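Local atomic coordinates of peptidoglycan D,D-transpeptidase FtsI (Yersinia pestis, PDB entry 6SYN), a protein that probably cross-links peptidoglycan as a class B penicillin-binding protein, a D,D-transpeptidase that takes a beta-lactam in its active site. Residues A[319-322]-A[323-327]; A[402-405]-A[406-410]. One frame throughout, in Å; residues are numbered along the deposited sequence.

Along the chain, contact 1 comes first: helix 319-327 follows helix 306-314, and its contact joins successive turns without closing any loop. Contact 2 comes later, where the chain leaves strand 401-402 and turns into helix 406-416. The two are in series, neither nested nor crossed, with centres about 15 Å apart within the transpeptidase domain. They touch directly: the side-chain NE of R327 probably hydrogen-bonds to the carbonyl of I403, and the methyl of T324 packs on the ring of F404. Both also lean on helix 255-264, contact 1 through A320, L321 and Y325, contact 2 through F404, P405 and L408.

Contact 1 of 2, residues A[319-322]-A[323-327]; sequences SALV and DTYSR
The carbonyl oxygen of V322 is gripped by three donor groups. The hydroxyl of S326 gives it a bond of 3.1 Å from OG to V322 O, arriving at 160° to the C=O; the backbone N of S326 adds a weak one, and the hydroxyl of Y346, from a loop outside the helix, also bonds to it. S326 can reach back because its OG sits beside its own backbone N, opposite the carbonyl carbon (chi1 -82°). Around this point runs ordinary alpha-helical bonding, one turn of helix 319-327 to the next: D323 N to S319 O at 2.8 Å, T324 N to A320 O at 2.9 Å and Y325 N to L321 O at 3.0 Å. L321 and Y325 carry the apolar side. Their side chains run alongside each other in the same direction, with L321 CD2 3.7 Å from Y325 CE1, while the L321 carbonyl oxygen lies over one face of the tyrosine ring. With CG beside its backbone N (chi1 -67°), Y325 turns its ring back along the helix towards L321. The ring stacks with that of F360, and its hydroxyl bonds to the F360 carbonyl, tying the helix to helix 354-360. The hydroxyl of T324 is likewise hydrogen-bonded to that of T261 on helix 255-264, the helix that follows the SxxK serine S252. Buried hydroxyls are therefore paired with neighbouring helices on the inner side, whereas D323 and R327, both exposed, are joined by a long salt bridge, and R327 NE also bonds to the carbonyl of I403.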
loop_
_atom_site.group_PDB
_atom_site.type_symbol
_atom_site.label_atom_id
_atom_site.label_comp_id
_atom_site.label_asym_id
_atom_site.label_seq_id
_atom_site.Cartn_x
_atom_site.Cartn_y
_atom_site.Cartn_z
ATOM N N SER A 319 -12.564 24.393 11.856
ATOM C CA SER A 319 -12.849 23.156 12.635
ATOM C C SER A 319 -13.679 22.150 11.825
ATOM O O SER A 319 -13.629 20.949 12.170
ATOM C CB SER A 319 -13.537 23.492 13.929
ATOM O OG SER A 319 -14.815 24.053 13.674
ATOM N N ALA A 320 -14.428 22.605 10.813
ATOM C CA ALA A 320 -15.368 21.768 10.024
ATOM C C ALA A 320 -14.606 20.672 9.264
ATOM O O ALA A 320 -14.912 19.481 9.495
ATOM C CB ALA A 320 -16.182 22.624 9.083
ATOM N N LEU A 321 -13.655 21.046 8.400
ATOM C CA LEU A 321 -12.854 20.071 7.607
ATOM C C LEU A 321 -11.982 19.235 8.549
ATOM O O LEU A 321 -11.688 18.068 8.199
ATOM C CB LEU A 321 -11.991 20.798 6.569
ATOM C CG LEU A 321 -12.732 21.295 5.332
ATOM C CD1 LEU A 321 -11.816 22.131 4.455
ATOM C CD2 LEU A 321 -13.307 20.134 4.541
ATOM N N VAL A 322 -11.587 19.807 9.691
ATOM C CA VAL A 322 -10.796 19.094 10.737
ATOM C C VAL A 322 -11.687 18.011 11.358
ATOM O O VAL A 322 -11.180 16.912 11.605
ATOM C CB VAL A 322 -10.218 20.051 11.798
ATOM C CG1 VAL A 322 -9.491 19.294 12.902
ATOM C CG2 VAL A 322 -9.288 21.076 11.168
ATOM N N ASP A 323 -12.971 18.301 11.566
ATOM C CA ASP A 323 -13.948 17.312 12.095
ATOM C C ASP A 323 -14.229 16.222 11.048
ATOM O O ASP A 323 -14.239 15.040 11.425
ATOM C CB ASP A 323 -15.250 17.976 12.547
ATOM C CG ASP A 323 -15.990 17.131 13.566
ATOM O OD1 ASP A 323 -15.477 17.016 14.704
ATOM O OD2 ASP A 323 -17.047 16.565 13.205
ATOM N N THR A 324 -14.454 16.584 9.783
ATOM C CA THR A 324 -14.842 15.618 8.722
ATOM C C THR A 324 -13.671 14.678 8.403
ATOM O O THR A 324 -13.927 13.470 8.261
ATOM C CB THR A 324 -15.366 16.318 7.464
ATOM O OG1 THR A 324 -16.515 17.089 7.821
ATOM C CG2 THR A 324 -15.734 15.328 6.377
ATOM N N TYR A 325 -12.442 15.187 8.277
ATOM C CA TYR A 325 -11.257 14.347 7.960
ATOM C C TYR A 325 -11.026 13.369 9.117
ATOM O O TYR A 325 -10.709 12.191 8.838
ATOM C CB TYR A 325 -10.002 15.186 7.720
ATOM C CG TYR A 325 -9.995 16.069 6.499
ATOM C CD1 TYR A 325 -11.133 16.314 5.748
ATOM C CD2 TYR A 325 -8.835 16.721 6.129
ATOM C CE1 TYR A 325 -11.106 17.157 4.648
ATOM C CE2 TYR A 325 -8.787 17.564 5.034
ATOM C CZ TYR A 325 -9.928 17.788 4.290
ATOM O OH TYR A 325 -9.870 18.628 3.219
ATOM N N SER A 326 -11.169 13.855 10.359
ATOM C CA SER A 326 -11.162 13.047 11.610
ATOM C C SER A 326 -12.256 11.981 11.539
ATOM O O SER A 326 -11.934 10.801 11.707
ATOM C CB SER A 326 -11.342 13.903 12.842
ATOM O OG SER A 326 -10.113 14.482 13.250
ATOM N N ARG A 327 -13.502 12.399 11.300
ATOM C CA ARG A 327 -14.680 11.497 11.172
ATOM C C ARG A 327 -14.370 10.380 10.164
ATOM O O ARG A 327 -14.802 9.238 10.413
ATOM C CB ARG A 327 -15.934 12.276 10.756
ATOM C CG ARG A 327 -16.668 12.943 11.910
ATOM C CD ARG A 327 -17.929 13.670 11.476
ATOM N NE ARG A 327 -19.139 12.977 11.906
ATOM C CZ ARG A 327 -19.601 12.942 13.159
ATOM N NH1 ARG A 327 -20.708 12.270 13.437
ATOM N NH2 ARG A 327 -18.957 13.567 14.134
#

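Contact 2 of 2, residues A[402-405]-A[406-410]; sequences RIFP and EPLVR
V409 CG2 packs on F404 CB at 3.5 Å, a hydrophobic staple joining the residue before the N-cap to the fourth residue of helix 406-416. P405 is the N-cap, and L408 reaches back past it to the edge of the F404 ring. From CB outward, L408 meets the preceding loop through CB and both methyls. CB lies 3.2 Å from P405 O; CG stands anti to the backbone N (chi1 -160°), carrying both methyls towards the loop. CD1 lies 3.9 Å from F404 CD2 and 4.1 Å from P405 CD, the proline and leucine side chains lying side by side. CD2 reaches the ring edge near its plane, 3.5 Å from F404 CD2. Helix 255-264 backs the cluster through M260 and Q264. At the cap itself the backbone bonding is weak: P405 O accepts from L408 N and V409 N, while P407, having no N-H, suits the first turn, where amides have no preceding helical carbonyl. E406, the first residue of the helix, reaches one turn on to R410 in a salt bridge, with OE1 3.0 Å from R410 NH1. Before the cap, R402 bends at chi2 and chi3 so that its guanidinium comes round beside E406. Its NH1 bonds within the guanidinium plane to F404 O at 3.1 Å, with an N-H...O angle of 179°.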
loop_
_atom_site.group_PDB
_atom_site.type_symbol
_atom_site.label_atom_id
_atom_site.label_comp_id
_atom_site.label_asym_id
_atom_site.label_seq_id
_atom_site.Cartn_x
_atom_site.Cartn_y
_atom_site.Cartn_z
ATOM N N ARG A 402 -21.895 5.427 11.733
ATOM C CA ARG A 402 -22.391 6.443 10.763
ATOM C C ARG A 402 -21.698 7.777 11.073
ATOM O O ARG A 402 -21.739 8.205 12.239
ATOM C CB ARG A 402 -23.916 6.544 10.858
ATOM C CG ARG A 402 -24.524 7.802 10.253
ATOM C CD ARG A 402 -24.808 7.682 8.773
ATOM N NE ARG A 402 -25.523 6.461 8.433
ATOM C CZ ARG A 402 -25.667 5.993 7.196
ATOM N NH1 ARG A 402 -25.162 6.662 6.173
ATOM N NH2 ARG A 402 -26.308 4.857 6.989
ATOM N N ILE A 403 -21.071 8.398 10.072
ATOM C CA ILE A 403 -20.363 9.702 10.234
ATOM C C ILE A 403 -20.998 10.762 9.327
ATOM O O ILE A 403 -20.977 11.941 9.725
ATOM C CB ILE A 403 -18.850 9.548 9.994
ATOM C CG1 ILE A 403 -18.537 8.911 8.639
ATOM C CG2 ILE A 403 -18.217 8.772 11.138
ATOM C CD1 ILE A 403 -17.314 9.477 7.975
ATOM N N PHE A 404 -21.533 10.372 8.166
ATOM C CA PHE A 404 -22.345 11.254 7.286
ATOM C C PHE A 404 -23.626 10.535 6.872
ATOM O O PHE A 404 -23.612 9.325 6.652
ATOM C CB PHE A 404 -21.548 11.706 6.060
ATOM C CG PHE A 404 -20.895 13.054 6.219
ATOM C CD1 PHE A 404 -19.841 13.233 7.100
ATOM C CD2 PHE A 404 -21.348 14.150 5.502
ATOM C CE1 PHE A 404 -19.249 14.478 7.253
ATOM C CE2 PHE A 404 -20.752 15.395 5.652
ATOM C CZ PHE A 404 -19.703 15.557 6.527
ATOM N N PRO A 405 -24.753 11.271 6.729
ATOM C CA PRO A 405 -26.014 10.692 6.260
ATOM C C PRO A 405 -25.908 10.147 4.825
ATOM O O PRO A 405 -25.325 10.817 3.989
ATOM C CB PRO A 405 -27.011 11.864 6.309
ATOM C CG PRO A 405 -26.350 12.920 7.175
ATOM C CD PRO A 405 -24.864 12.715 6.987
ATOM N N GLU A 406 -26.491 8.970 4.573
ATOM C CA GLU A 406 -26.295 8.168 3.332
ATOM C C GLU A 406 -26.546 9.007 2.075
ATOM O O GLU A 406 -25.733 8.964 1.154
ATOM C CB GLU A 406 -27.181 6.920 3.354
ATOM C CG GLU A 406 -27.281 6.215 2.016
ATOM C CD GLU A 406 -28.127 4.955 2.044
ATOM O OE1 GLU A 406 -27.679 3.930 1.480
ATOM O OE2 GLU A 406 -29.243 5.006 2.610
ATOM N N PRO A 407 -27.661 9.773 1.963
ATOM C CA PRO A 407 -28.009 10.433 0.699
ATOM C C PRO A 407 -27.065 11.601 0.364
ATOM O O PRO A 407 -26.876 11.896 -0.811
ATOM C CB PRO A 407 -29.454 10.931 0.897
ATOM C CG PRO A 407 -29.908 10.344 2.231
ATOM C CD PRO A 407 -28.644 10.064 3.020
ATOM N N LEU A 408 -26.503 12.222 1.406
ATOM C CA LEU A 408 -25.453 13.273 1.328
ATOM C C LEU A 408 -24.212 12.693 0.637
ATOM O O LEU A 408 -23.697 13.357 -0.287
ATOM C CB LEU A 408 -25.139 13.752 2.750
ATOM C CG LEU A 408 -24.471 15.119 2.862
ATOM C CD1 LEU A 408 -24.698 15.728 4.237
ATOM C CD2 LEU A 408 -22.984 15.027 2.556
ATOM N N VAL A 409 -23.770 11.498 1.050
ATOM C CA VAL A 409 -22.534 10.829 0.538
ATOM C C VAL A 409 -22.796 10.325 -0.894
ATOM O O VAL A 409 -21.873 10.436 -1.738
ATOM C CB VAL A 409 -22.071 9.691 1.474
ATOM C CG1 VAL A 409 -20.837 8.967 0.952
ATOM C CG2 VAL A 409 -21.816 10.183 2.890
ATOM N N ARG A 410 -23.998 9.795 -1.157
ATOM C CA ARG A 410 -24.371 9.154 -2.448
ATOM C C ARG A 410 -24.361 10.220 -3.545
ATOM O O ARG A 410 -23.841 9.925 -4.642
ATOM C CB ARG A 410 -25.729 8.452 -2.341
ATOM C CG ARG A 410 -26.202 7.809 -3.638
ATOM C CD ARG A 410 -27.330 6.805 -3.459
ATOM N NE ARG A 410 -26.813 5.498 -3.056
ATOM C CZ ARG A 410 -27.163 4.815 -1.963
ATOM N NH1 ARG A 410 -28.074 5.287 -1.125
ATOM N NH2 ARG A 410 -26.597 3.643 -1.717
#